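Local coordinates for protein D-aminoacyl-tRNA deacylase (Archaeoglobus fulgidus, PDB 1YQE) that probably hydrolyses D-aminoacyl-tRNAs to free tRNA and D-amino acids in a zinc-dependent reaction that counters the toxicity of such mischarged tRNAs, at residues E73-S78 with P114-N119; D84-F89 with T197-R202; G98-D101 with K105-S108. All blocks are in the same frame, centred on the assembly; numbering follows the deposited sequence.

Contact 1: E73-S78 with P114-N119; sequences EILFAS and PQTMKN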
ATOM      1  N   GLU A  73      -6.641   6.380  -8.991  1.00 17.58           N
ATOM      2  CA  GLU A  73      -6.021   5.402  -8.112  1.00 15.99           C
ATOM      3  C   GLU A  73      -7.022   4.829  -7.126  1.00 15.26           C
ATOM      4  O   GLU A  73      -8.114   5.366  -6.942  1.00 13.78           O
ATOM      5  CB  GLU A  73      -4.856   6.030  -7.336  1.00 17.49           C
ATOM      6  CG  GLU A  73      -5.277   6.873  -6.138  1.00 17.29           C
ATOM      7  CD  GLU A  73      -4.095   7.313  -5.292  1.00 18.84           C
ATOM      8  OE1 GLU A  73      -3.558   8.416  -5.529  1.00 20.94           O
ATOM      9  OE2 GLU A  73      -3.692   6.545  -4.397  1.00 19.28           O
ATOM     10  N   ILE A  74      -6.626   3.735  -6.486  1.00 14.01           N
ATOM     11  CA  ILE A  74      -7.460   3.068  -5.503  1.00 15.20           C
ATOM     12  C   ILE A  74      -6.767   2.954  -4.154  1.00 15.04           C
ATOM     13  O   ILE A  74      -5.586   2.624  -4.073  1.00 14.41           O
ATOM     14  CB  ILE A  74      -7.823   1.629  -5.944  1.00 16.35           C
ATOM     15  CG1 ILE A  74      -8.651   1.661  -7.229  1.00 16.65           C
ATOM     16  CG2 ILE A  74      -8.599   0.919  -4.837  1.00 14.56           C
ATOM     17  CD1 ILE A  74      -8.926   0.269  -7.807  1.00 19.77           C
ATOM     18  N   LEU A  75      -7.513   3.250  -3.098  1.00 16.30           N
ATOM     19  CA  LEU A  75      -7.021   3.091  -1.742  1.00 15.60           C
ATOM     20  C   LEU A  75      -7.915   1.996  -1.159  1.00 17.68           C
ATOM     21  O   LEU A  75      -9.083   2.240  -0.839  1.00 17.85           O
ATOM     22  CB  LEU A  75      -7.172   4.379  -0.926  1.00 16.45           C
ATOM     23  CG  LEU A  75      -6.244   5.547  -1.277  1.00 13.77           C
ATOM     24  CD1 LEU A  75      -6.875   6.411  -2.361  1.00 14.45           C
ATOM     25  CD2 LEU A  75      -6.001   6.387  -0.039  1.00 14.52           C
ATOM     26  N   PHE A  76      -7.387   0.777  -1.070  1.00 16.56           N
ATOM     27  CA  PHE A  76      -8.152  -0.331  -0.511  1.00 16.77           C
ATOM     28  C   PHE A  76      -8.155  -0.191   1.000  1.00 18.58           C
ATOM     29  O   PHE A  76      -7.096  -0.064   1.611  1.00 19.52           O
ATOM     30  CB  PHE A  76      -7.519  -1.680  -0.867  1.00 14.79           C
ATOM     31  CG  PHE A  76      -7.611  -2.035  -2.320  1.00 17.49           C
ATOM     32  CD1 PHE A  76      -6.498  -1.937  -3.142  1.00 15.88           C
ATOM     33  CD2 PHE A  76      -8.812  -2.492  -2.863  1.00 17.68           C
ATOM     34  CE1 PHE A  76      -6.572  -2.293  -4.490  1.00 20.90           C
ATOM     35  CE2 PHE A  76      -8.896  -2.848  -4.208  1.00 19.37           C
ATOM     36  CZ  PHE A  76      -7.773  -2.749  -5.022  1.00 18.97           C
ATOM     37  N   ALA A  77      -9.345  -0.210   1.594  1.00 18.47           N
ATOM     38  CA  ALA A  77      -9.496  -0.096   3.039  1.00 18.84           C
ATOM     39  C   ALA A  77      -9.882  -1.486   3.518  1.00 18.62           C
ATOM     40  O   ALA A  77     -10.915  -2.016   3.122  1.00 17.62           O
ATOM     41  CB  ALA A  77     -10.591   0.907   3.377  1.00 18.19           C
ATOM     42  N   SER A  78      -9.051  -2.079   4.366  1.00 19.51           N
ATOM     43  CA  SER A  78      -9.323  -3.424   4.834  1.00 21.36           C
ATOM     44  C   SER A  78      -8.723  -3.725   6.195  1.00 21.80           C
ATOM     45  O   SER A  78      -7.943  -2.950   6.741  1.00 19.44           O
ATOM     46  CB  SER A  78      -8.778  -4.430   3.812  1.00 23.95           C
ATOM     47  OG  SER A  78      -8.611  -5.716   4.389  1.00 26.72           O
ATOM     48  N   PRO A 114       2.966   5.030  -4.712  1.00 16.45           N
ATOM     49  CA  PRO A 114       4.015   5.537  -3.816  1.00 15.14           C
ATOM     50  C   PRO A 114       3.802   6.898  -3.172  1.00 14.27           C
ATOM     51  O   PRO A 114       4.071   7.070  -1.982  1.00 11.98           O
ATOM     52  CB  PRO A 114       5.266   5.509  -4.695  1.00 15.39           C
ATOM     53  CG  PRO A 114       4.981   4.399  -5.653  1.00 16.11           C
ATOM     54  CD  PRO A 114       3.546   4.656  -6.013  1.00 15.02           C
ATOM     55  N   GLN A 115       3.329   7.866  -3.949  1.00 14.57           N
ATOM     56  CA  GLN A 115       3.114   9.206  -3.410  1.00 14.67           C
ATOM     57  C   GLN A 115       2.011   9.242  -2.362  1.00 14.72           C
ATOM     58  O   GLN A 115       2.210   9.761  -1.256  1.00 15.45           O
ATOM     59  CB  GLN A 115       2.790  10.188  -4.542  1.00 13.47           C
ATOM     60  CG  GLN A 115       3.861  10.260  -5.629  1.00 13.48           C
ATOM     61  CD  GLN A 115       5.247  10.590  -5.092  1.00 11.97           C
ATOM     62  OE1 GLN A 115       5.403  11.443  -4.215  1.00 11.84           O
ATOM     63  NE2 GLN A 115       6.267   9.928  -5.635  1.00  9.23           N
ATOM     64  N   THR A 116       0.852   8.684  -2.700  1.00 11.99           N
ATOM     65  CA  THR A 116      -0.278   8.668  -1.786  1.00 14.43           C
ATOM     66  C   THR A 116       0.027   7.835  -0.547  1.00 14.26           C
ATOM     67  O   THR A 116      -0.344   8.209   0.565  1.00 12.59           O
ATOM     68  CB  THR A 116      -1.541   8.137  -2.477  1.00 13.89           C
ATOM     69  OG1 THR A 116      -1.868   9.002  -3.571  1.00 17.36           O
ATOM     70  CG2 THR A 116      -2.711   8.103  -1.504  1.00 13.45           C
ATOM     71  N   MET A 117       0.699   6.707  -0.737  1.00 12.11           N
ATOM     72  CA  MET A 117       1.066   5.878   0.400  1.00 11.76           C
ATOM     73  C   MET A 117       1.886   6.734   1.371  1.00 12.58           C
ATOM     74  O   MET A 117       1.668   6.692   2.582  1.00 14.17           O
ATOM     75  CB  MET A 117       1.903   4.692  -0.058  1.00 13.58           C
ATOM     76  CG  MET A 117       1.147   3.707  -0.920  1.00 12.33           C
ATOM     77  SD  MET A 117       2.295   2.621  -1.776  1.00 15.85           S
ATOM     78  CE  MET A 117       2.917   1.633  -0.388  1.00 11.98           C
ATOM     79  N   LYS A 118       2.821   7.512   0.828  1.00 11.37           N
ATOM     80  CA  LYS A 118       3.681   8.370   1.644  1.00 12.35           C
ATOM     81  C   LYS A 118       2.889   9.449   2.374  1.00 12.50           C
ATOM     82  O   LYS A 118       3.059   9.649   3.573  1.00 10.44           O
ATOM     83  CB  LYS A 118       4.754   9.039   0.774  1.00 10.58           C
ATOM     84  CG  LYS A 118       5.719   9.962   1.535  1.00  9.45           C
ATOM     85  CD  LYS A 118       6.629   9.187   2.505  1.00  6.96           C
ATOM     86  CE  LYS A 118       7.730  10.082   3.081  1.00 10.98           C
ATOM     87  NZ  LYS A 118       8.712   9.320   3.917  1.00 11.70           N
ATOM     88  N   ASN A 119       2.035  10.157   1.645  1.00 12.56           N
ATOM     89  CA  ASN A 119       1.239  11.216   2.249  1.00 14.01           C
ATOM     90  C   ASN A 119       0.314  10.660   3.323  1.00 13.62           C
ATOM     91  O   ASN A 119       0.051  11.311   4.336  1.00 12.45           O
ATOM     92  CB  ASN A 119       0.466  11.966   1.157  1.00 12.44           C
ATOM     93  CG  ASN A 119       1.391  12.769   0.262  1.00 13.37           C
ATOM     94  OD1 ASN A 119       2.347  13.370   0.742  1.00 14.59           O
ATOM     95  ND2 ASN A 119       1.114  12.785  -1.036  1.00 13.01           N
TER
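A single short hydrogen bond carries the polar half of this contact: Thr-116 OG1 donates over 2.7 Å to Glu-73 OE1, which accepts through its syn lone pair, the one on the side of the other carboxylate oxygen. The two side chains come at each other from opposite directions, a glutamate reaching out from a strand and a threonine from a helix. Glu-73 has CG wedged between its own backbone N and carbonyl carbon (chi1 79°) and runs extended from there, which gives it the length to cross to the helix. The second oxygen is close as well, with Glu-73 OE2 3.3 Å from Thr-116 CB and also in a weak hydrogen bond with Ser-113 OG, just ahead of the helix.

Around this bond the fold is a layered alpha/beta domain. Segment 73-78 belongs to strand 73-81, inside the mixed sheet between strands 6-11 and 152-159 and parallel to both; helix 114-125 packs against that sheet. The helix also reaches strand 212-218 of the second, parallel sheet, where Pro-114 O accepts from Thr-213 OG1.

The apolar half is smaller. Leu-75 CD2 lies 4.0 Å from Thr-116 CG2, the two side chains crossing at about a right angle. Threonine suits this place because one beta-branched residue supplies both needs: its hydroxyl meets the carboxylate while its methyl, also close to Glu-73 OE2, reaches the leucine. Thr-116 also rests on Tyr-155 and Ala-180, and Leu-75 on Tyr-155 and Met-177. A leucine in place of Glu-73 would probably leave the hydroxyl of the buried Thr-116 without this acceptor and deprive Ser-113 of its weak partner.

Contact 2: D84-F89 with T197-R202; sequences DGRKIF and THYAPR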
ATOM      1  N   ASP A  84       0.187 -12.570  15.425  1.00 33.05           N
ATOM      2  CA  ASP A  84       0.911 -11.869  16.478  1.00 32.39           C
ATOM      3  C   ASP A  84      -0.047 -11.055  17.341  1.00 31.63           C
ATOM      4  O   ASP A  84       0.316 -10.600  18.421  1.00 32.03           O
ATOM      5  CB  ASP A  84       2.003 -10.955  15.897  1.00 33.02           C
ATOM      6  CG  ASP A  84       1.458  -9.900  14.944  1.00 35.80           C
ATOM      7  OD1 ASP A  84       0.450  -9.234  15.275  1.00 33.71           O
ATOM      8  OD2 ASP A  84       2.059  -9.724  13.860  1.00 37.14           O
ATOM      9  N   GLY A  85      -1.269 -10.877  16.852  1.00 31.30           N
ATOM     10  CA  GLY A  85      -2.274 -10.136  17.596  1.00 32.60           C
ATOM     11  C   GLY A  85      -1.926  -8.706  17.970  1.00 33.36           C
ATOM     12  O   GLY A  85      -2.609  -8.101  18.796  1.00 35.07           O
ATOM     13  N   ARG A  86      -0.875  -8.158  17.369  1.00 32.31           N
ATOM     14  CA  ARG A  86      -0.458  -6.788  17.661  1.00 30.95           C
ATOM     15  C   ARG A  86      -1.455  -5.762  17.130  1.00 29.61           C
ATOM     16  O   ARG A  86      -2.135  -6.004  16.133  1.00 32.33           O
ATOM     17  CB  ARG A  86       0.911  -6.509  17.037  1.00 33.70           C
ATOM     18  CG  ARG A  86       2.064  -7.298  17.631  1.00 34.95           C
ATOM     19  CD  ARG A  86       3.314  -7.100  16.792  1.00 37.94           C
ATOM     20  NE  ARG A  86       3.568  -5.684  16.545  1.00 41.45           N
ATOM     21  CZ  ARG A  86       4.534  -5.218  15.762  1.00 42.73           C
ATOM     22  NH1 ARG A  86       5.351  -6.057  15.137  1.00 44.18           N
ATOM     23  NH2 ARG A  86       4.683  -3.908  15.601  1.00 44.74           N
ATOM     24  N   LYS A  87      -1.541  -4.615  17.797  1.00 25.45           N
ATOM     25  CA  LYS A  87      -2.437  -3.551  17.356  1.00 23.78           C
ATOM     26  C   LYS A  87      -1.617  -2.678  16.413  1.00 21.36           C
ATOM     27  O   LYS A  87      -0.699  -1.974  16.841  1.00 18.46           O
ATOM     28  CB  LYS A  87      -2.927  -2.728  18.553  1.00 25.50           C
ATOM     29  CG  LYS A  87      -3.812  -3.501  19.525  1.00 28.09           C
ATOM     30  CD  LYS A  87      -4.287  -2.603  20.660  1.00 29.08           C
ATOM     31  CE  LYS A  87      -5.212  -3.344  21.613  1.00 32.15           C
ATOM     32  NZ  LYS A  87      -6.491  -3.737  20.953  1.00 36.88           N
ATOM     33  N   ILE A  88      -1.938  -2.727  15.124  1.00 20.05           N
ATOM     34  CA  ILE A  88      -1.177  -1.961  14.153  1.00 19.96           C
ATOM     35  C   ILE A  88      -1.973  -1.367  13.003  1.00 18.76           C
ATOM     36  O   ILE A  88      -3.074  -1.812  12.685  1.00 19.99           O
ATOM     37  CB  ILE A  88      -0.054  -2.829  13.522  1.00 21.50           C
ATOM     38  CG1 ILE A  88      -0.647  -4.143  13.015  1.00 22.59           C
ATOM     39  CG2 ILE A  88       1.054  -3.099  14.541  1.00 25.74           C
ATOM     40  CD1 ILE A  88       0.371  -5.070  12.363  1.00 23.29           C
ATOM     41  N   PHE A  89      -1.386  -0.339  12.403  1.00 16.91           N
ATOM     42  CA  PHE A  89      -1.936   0.321  11.226  1.00 17.58           C
ATOM     43  C   PHE A  89      -0.905  -0.090  10.176  1.00 14.66           C
ATOM     44  O   PHE A  89       0.289   0.076  10.406  1.00 16.08           O
ATOM     45  CB  PHE A  89      -1.898   1.845  11.377  1.00 16.49           C
ATOM     46  CG  PHE A  89      -2.867   2.388  12.383  1.00 19.12           C
ATOM     47  CD1 PHE A  89      -4.237   2.278  12.179  1.00 20.94           C
ATOM     48  CD2 PHE A  89      -2.409   3.043  13.523  1.00 19.73           C
ATOM     49  CE1 PHE A  89      -5.146   2.814  13.093  1.00 22.19           C
ATOM     50  CE2 PHE A  89      -3.308   3.584  14.444  1.00 18.84           C
ATOM     51  CZ  PHE A  89      -4.678   3.468  14.227  1.00 20.09           C
ATOM     52  N   THR A 197      12.319  -8.446   7.277  1.00 22.91           N
ATOM     53  CA  THR A 197      11.265  -9.357   7.695  1.00 24.63           C
ATOM     54  C   THR A 197       9.945  -8.828   7.125  1.00 24.67           C
ATOM     55  O   THR A 197       9.911  -7.730   6.567  1.00 21.89           O
ATOM     56  CB  THR A 197      11.189  -9.443   9.230  1.00 26.64           C
ATOM     57  OG1 THR A 197      11.209  -8.122   9.786  1.00 26.93           O
ATOM     58  CG2 THR A 197      12.371 -10.241   9.771  1.00 27.91           C
ATOM     59  N   HIS A 198       8.868  -9.597   7.273  1.00 24.12           N
ATOM     60  CA  HIS A 198       7.565  -9.217   6.724  1.00 25.39           C
ATOM     61  C   HIS A 198       7.027  -7.832   7.081  1.00 23.42           C
ATOM     62  O   HIS A 198       6.192  -7.289   6.352  1.00 21.15           O
ATOM     63  CB  HIS A 198       6.511 -10.280   7.069  1.00 27.94           C
ATOM     64  CG  HIS A 198       6.263 -10.441   8.536  1.00 31.94           C
ATOM     65  ND1 HIS A 198       7.247 -10.827   9.422  1.00 35.83           N
ATOM     66  CD2 HIS A 198       5.137 -10.283   9.271  1.00 33.64           C
ATOM     67  CE1 HIS A 198       6.739 -10.898  10.638  1.00 33.96           C
ATOM     68  NE2 HIS A 198       5.460 -10.572  10.575  1.00 34.97           N
ATOM     69  N   TYR A 199       7.481  -7.259   8.191  1.00 23.61           N
ATOM     70  CA  TYR A 199       7.018  -5.925   8.574  1.00 24.55           C
ATOM     71  C   TYR A 199       8.010  -4.825   8.188  1.00 24.43           C
ATOM     72  O   TYR A 199       7.918  -3.696   8.677  1.00 25.59           O
ATOM     73  CB  TYR A 199       6.714  -5.853  10.076  1.00 24.80           C
ATOM     74  CG  TYR A 199       5.391  -6.484  10.468  1.00 26.85           C
ATOM     75  CD1 TYR A 199       4.241  -6.277   9.700  1.00 28.56           C
ATOM     76  CD2 TYR A 199       5.278  -7.260  11.623  1.00 31.54           C
ATOM     77  CE1 TYR A 199       3.011  -6.826  10.071  1.00 28.54           C
ATOM     78  CE2 TYR A 199       4.049  -7.816  12.006  1.00 31.69           C
ATOM     79  CZ  TYR A 199       2.922  -7.594  11.225  1.00 31.95           C
ATOM     80  OH  TYR A 199       1.709  -8.145  11.595  1.00 32.83           O
ATOM     81  N   ALA A 200       8.957  -5.167   7.319  1.00 22.31           N
ATOM     82  CA  ALA A 200       9.957  -4.218   6.816  1.00 21.68           C
ATOM     83  C   ALA A 200      10.320  -3.091   7.782  1.00 21.83           C
ATOM     84  O   ALA A 200       9.915  -1.946   7.587  1.00 22.98           O
ATOM     85  CB  ALA A 200       9.466  -3.624   5.501  1.00 21.40           C
ATOM     86  N   PRO A 201      11.103  -3.400   8.828  1.00 21.64           N
ATOM     87  CA  PRO A 201      11.535  -2.429   9.843  1.00 20.84           C
ATOM     88  C   PRO A 201      12.278  -1.216   9.276  1.00 20.07           C
ATOM     89  O   PRO A 201      11.947  -0.067   9.592  1.00 21.64           O
ATOM     90  CB  PRO A 201      12.436  -3.260  10.759  1.00 21.76           C
ATOM     91  CG  PRO A 201      11.924  -4.651  10.593  1.00 23.62           C
ATOM     92  CD  PRO A 201      11.654  -4.736   9.115  1.00 21.16           C
ATOM     93  N   ARG A 202      13.288  -1.468   8.450  1.00 18.45           N
ATOM     94  CA  ARG A 202      14.068  -0.380   7.864  1.00 20.82           C
ATOM     95  C   ARG A 202      13.169   0.505   7.006  1.00 19.18           C
ATOM     96  O   ARG A 202      13.162   1.730   7.156  1.00 18.98           O
ATOM     97  CB  ARG A 202      15.217  -0.930   7.004  1.00 20.61           C
ATOM     98  CG  ARG A 202      16.219  -1.839   7.733  1.00 26.36           C
ATOM     99  CD  ARG A 202      17.072  -1.088   8.755  1.00 28.45           C
ATOM    100  NE  ARG A 202      16.335  -0.770   9.975  1.00 32.17           N
ATOM    101  CZ  ARG A 202      15.913  -1.674  10.854  1.00 33.34           C
ATOM    102  NH1 ARG A 202      16.154  -2.965  10.658  1.00 34.95           N
ATOM    103  NH2 ARG A 202      15.246  -1.289  11.931  1.00 33.60           N
TER
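The phenol ring of Tyr-199 meets the carboxylate of Asp-84 at its edge: Asp-84 OD2 lies in the plane of the ring, while the carboxylate itself is turned 48° from it. One face of the ring is covered by the neighbouring His-198, whose CD2 stands over the centre. The guanidinium of Arg-86 slides past obliquely, its plane 72° from the ring, with NH1 3.7 Å from Tyr-199 CD2; its stronger partner is Glu-135, in a salt bridge.

At the end of the ring, Tyr-199 OH donates at 2.8 Å to Asp-84 OD2, which accepts through its syn lone pair. The same hydroxyl is also hydrogen-bonded to His-80 NE2, a residue of the pyrophosphate pocket; tyrosine suits the place because its flat ring carries one hydroxyl to both Asp-84 and His-80.

Asp-84 is itself held by an Asx turn: Arg-86 N meets its OD1 at 2.7 Å on the anti side, slightly out of the carboxylate plane, and Ser-82 OG bonds to OD2. The turn leads into strand 88-92 of the mixed sheet. In the other segment, a type I turn from Thr-197 to Ala-200 leads into helix 201-209 and presents Tyr-199.

Ile-88 adds the apolar contact. Its CG1 stands between the backbone N and the carbonyl carbon (chi1 51°), which carries CD1 obliquely to the phenol end of the ring, 3.8 Å from Tyr-199 CZ and 3.4 Å from Tyr-199 OH.

Contact 3: G98-D101 with K105-S108; sequences GTAD and KPYS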
ATOM      1  N   GLY A  98       7.120 -15.823  -5.678  1.00 23.80           N
ATOM      2  CA  GLY A  98       7.051 -17.239  -6.003  1.00 27.24           C
ATOM      3  C   GLY A  98       5.790 -18.030  -5.688  1.00 29.79           C
ATOM      4  O   GLY A  98       5.595 -19.112  -6.247  1.00 31.47           O
ATOM      5  N   THR A  99       4.935 -17.529  -4.802  1.00 29.26           N
ATOM      6  CA  THR A  99       3.713 -18.251  -4.462  1.00 31.56           C
ATOM      7  C   THR A  99       2.499 -17.334  -4.385  1.00 31.07           C
ATOM      8  O   THR A  99       2.608 -16.183  -3.969  1.00 32.63           O
ATOM      9  CB  THR A  99       3.839 -18.985  -3.096  1.00 33.86           C
ATOM     10  OG1 THR A  99       3.816 -18.029  -2.027  1.00 36.14           O
ATOM     11  CG2 THR A  99       5.137 -19.775  -3.028  1.00 35.77           C
ATOM     12  N   ALA A 100       1.342 -17.855  -4.786  1.00 28.79           N
ATOM     13  CA  ALA A 100       0.099 -17.092  -4.746  1.00 28.63           C
ATOM     14  C   ALA A 100      -0.945 -17.851  -3.930  1.00 27.09           C
ATOM     15  O   ALA A 100      -1.980 -18.262  -4.450  1.00 27.34           O
ATOM     16  CB  ALA A 100      -0.412 -16.845  -6.161  1.00 29.18           C
ATOM     17  N   ASP A 101      -0.666 -18.032  -2.642  1.00 25.58           N
ATOM     18  CA  ASP A 101      -1.571 -18.757  -1.755  1.00 25.31           C
ATOM     19  C   ASP A 101      -2.774 -17.957  -1.292  1.00 25.03           C
ATOM     20  O   ASP A 101      -3.755 -18.530  -0.823  1.00 23.88           O
ATOM     21  CB  ASP A 101      -0.825 -19.267  -0.516  1.00 25.05           C
ATOM     22  CG  ASP A 101       0.034 -20.476  -0.807  1.00 25.54           C
ATOM     23  OD1 ASP A 101      -0.136 -21.078  -1.890  1.00 26.05           O
ATOM     24  OD2 ASP A 101       0.868 -20.831   0.054  1.00 24.44           O
ATOM     25  N   LYS A 105      -2.015 -13.922  -9.037  1.00 21.60           N
ATOM     26  CA  LYS A 105      -1.223 -14.864  -9.822  1.00 22.72           C
ATOM     27  C   LYS A 105       0.251 -14.808  -9.431  1.00 21.72           C
ATOM     28  O   LYS A 105       0.740 -13.787  -8.940  1.00 18.80           O
ATOM     29  CB  LYS A 105      -1.360 -14.531 -11.309  1.00 23.63           C
ATOM     30  CG  LYS A 105      -2.795 -14.514 -11.809  1.00 28.60           C
ATOM     31  CD  LYS A 105      -2.860 -14.074 -13.263  1.00 33.40           C
ATOM     32  CE  LYS A 105      -4.240 -14.310 -13.857  1.00 36.55           C
ATOM     33  NZ  LYS A 105      -5.325 -13.626 -13.091  1.00 41.67           N
ATOM     34  N   PRO A 106       0.986 -15.909  -9.656  1.00 21.66           N
ATOM     35  CA  PRO A 106       2.411 -15.933  -9.311  1.00 21.00           C
ATOM     36  C   PRO A 106       3.180 -14.873 -10.094  1.00 20.19           C
ATOM     37  O   PRO A 106       2.775 -14.491 -11.193  1.00 20.36           O
ATOM     38  CB  PRO A 106       2.842 -17.345  -9.709  1.00 20.02           C
ATOM     39  CG  PRO A 106       1.579 -18.142  -9.588  1.00 23.25           C
ATOM     40  CD  PRO A 106       0.548 -17.215 -10.175  1.00 22.92           C
ATOM     41  N   TYR A 107       4.278 -14.394  -9.516  1.00 17.64           N
ATOM     42  CA  TYR A 107       5.133 -13.410 -10.167  1.00 18.62           C
ATOM     43  C   TYR A 107       4.386 -12.284 -10.866  1.00 19.37           C
ATOM     44  O   TYR A 107       4.760 -11.869 -11.962  1.00 19.59           O
ATOM     45  CB  TYR A 107       6.048 -14.117 -11.170  1.00 17.36           C
ATOM     46  CG  TYR A 107       6.952 -15.136 -10.515  1.00 17.20           C
ATOM     47  CD1 TYR A 107       8.061 -14.733  -9.767  1.00 17.38           C
ATOM     48  CD2 TYR A 107       6.671 -16.499 -10.597  1.00 17.08           C
ATOM     49  CE1 TYR A 107       8.866 -15.663  -9.114  1.00 16.63           C
ATOM     50  CE2 TYR A 107       7.470 -17.436  -9.945  1.00 16.47           C
ATOM     51  CZ  TYR A 107       8.563 -17.011  -9.207  1.00 18.07           C
ATOM     52  OH  TYR A 107       9.359 -17.931  -8.558  1.00 18.88           O
ATOM     53  N   SER A 108       3.329 -11.795 -10.225  1.00 20.44           N
ATOM     54  CA  SER A 108       2.531 -10.704 -10.772  1.00 20.30           C
ATOM     55  C   SER A 108       2.411  -9.639  -9.680  1.00 18.13           C
ATOM     56  O   SER A 108       2.174  -9.956  -8.517  1.00 16.99           O
ATOM     57  CB  SER A 108       1.150 -11.214 -11.180  1.00 21.64           C
ATOM     58  OG  SER A 108       0.430 -10.219 -11.885  1.00 25.20           O
TER
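Tyr-107 lays its ring against the backbone of Gly-98, whose N sits over one face. The closest approach is at the phenol end: Gly-98 CA is 3.5 Å from Tyr-107 OH and 3.6 Å from Tyr-107 CZ. Glycine suits the place because, with no side chain, its N and CA can come up close to the ring. The ring is delivered by a tyrosine backbone in the left-handed region (phi 43°, psi 41°), with CG anti to the carbonyl carbon (chi1 -61°), a setting that brings the phenol end up to Gly-98. Its hydroxyl also has a weak hydrogen bond to His-225 ND1.

Two residues after Gly-98, Ala-100 points its methyl at the other segment and meets the peptide link between Lys-105 and Pro-106. Ala-100 CB is 3.9 Å from Lys-105 C and equally far from Pro-106 N, and 4.1 Å from Pro-106 CD, so the methyl rests where the proline ring joins the chain. A small side chain fits this spacing, for the two backbones are close here, with Ala-100 CA 5.2 Å from Pro-106 CA. Proline, for its part, offers apolar ring carbons and no N-H that would seek an acceptor.

No hydrogen bond links the two segments. Part of the polar support comes from residues just before the first: Asn-96 ND2 bonds to Lys-105 O, and the backbones of Val-97 and Asn-96 pair with those of Tyr-107 and Ser-108. The chain thus doubles back on itself after three intervening residues, an antiparallel reversal without regular strand structure in the long surface loop between strand 88-92 and helix 114-125.

Contacts 1 and 2 both reach the mixed sheet, at strands 73-81 and 88-92, which follow each other in the chain; their centres are 18 Å apart and their nearest atoms about 8 Å. Their segments alternate along the sequence, so the two closures cross. Contact 3 is nested inside both, in the loop that leads into the helix of contact 1, with its centre 22 Å from each of the others. The pyrophosphate gives a common reference: strand 73-81 continues from contact 1 into Arg-79, His-80 and Ser-81 of its pocket, the side chain of Tyr-199 in contact 2 lies about 8 Å from the ligand, and that of Ala-100 in contact 3 about 13 Å.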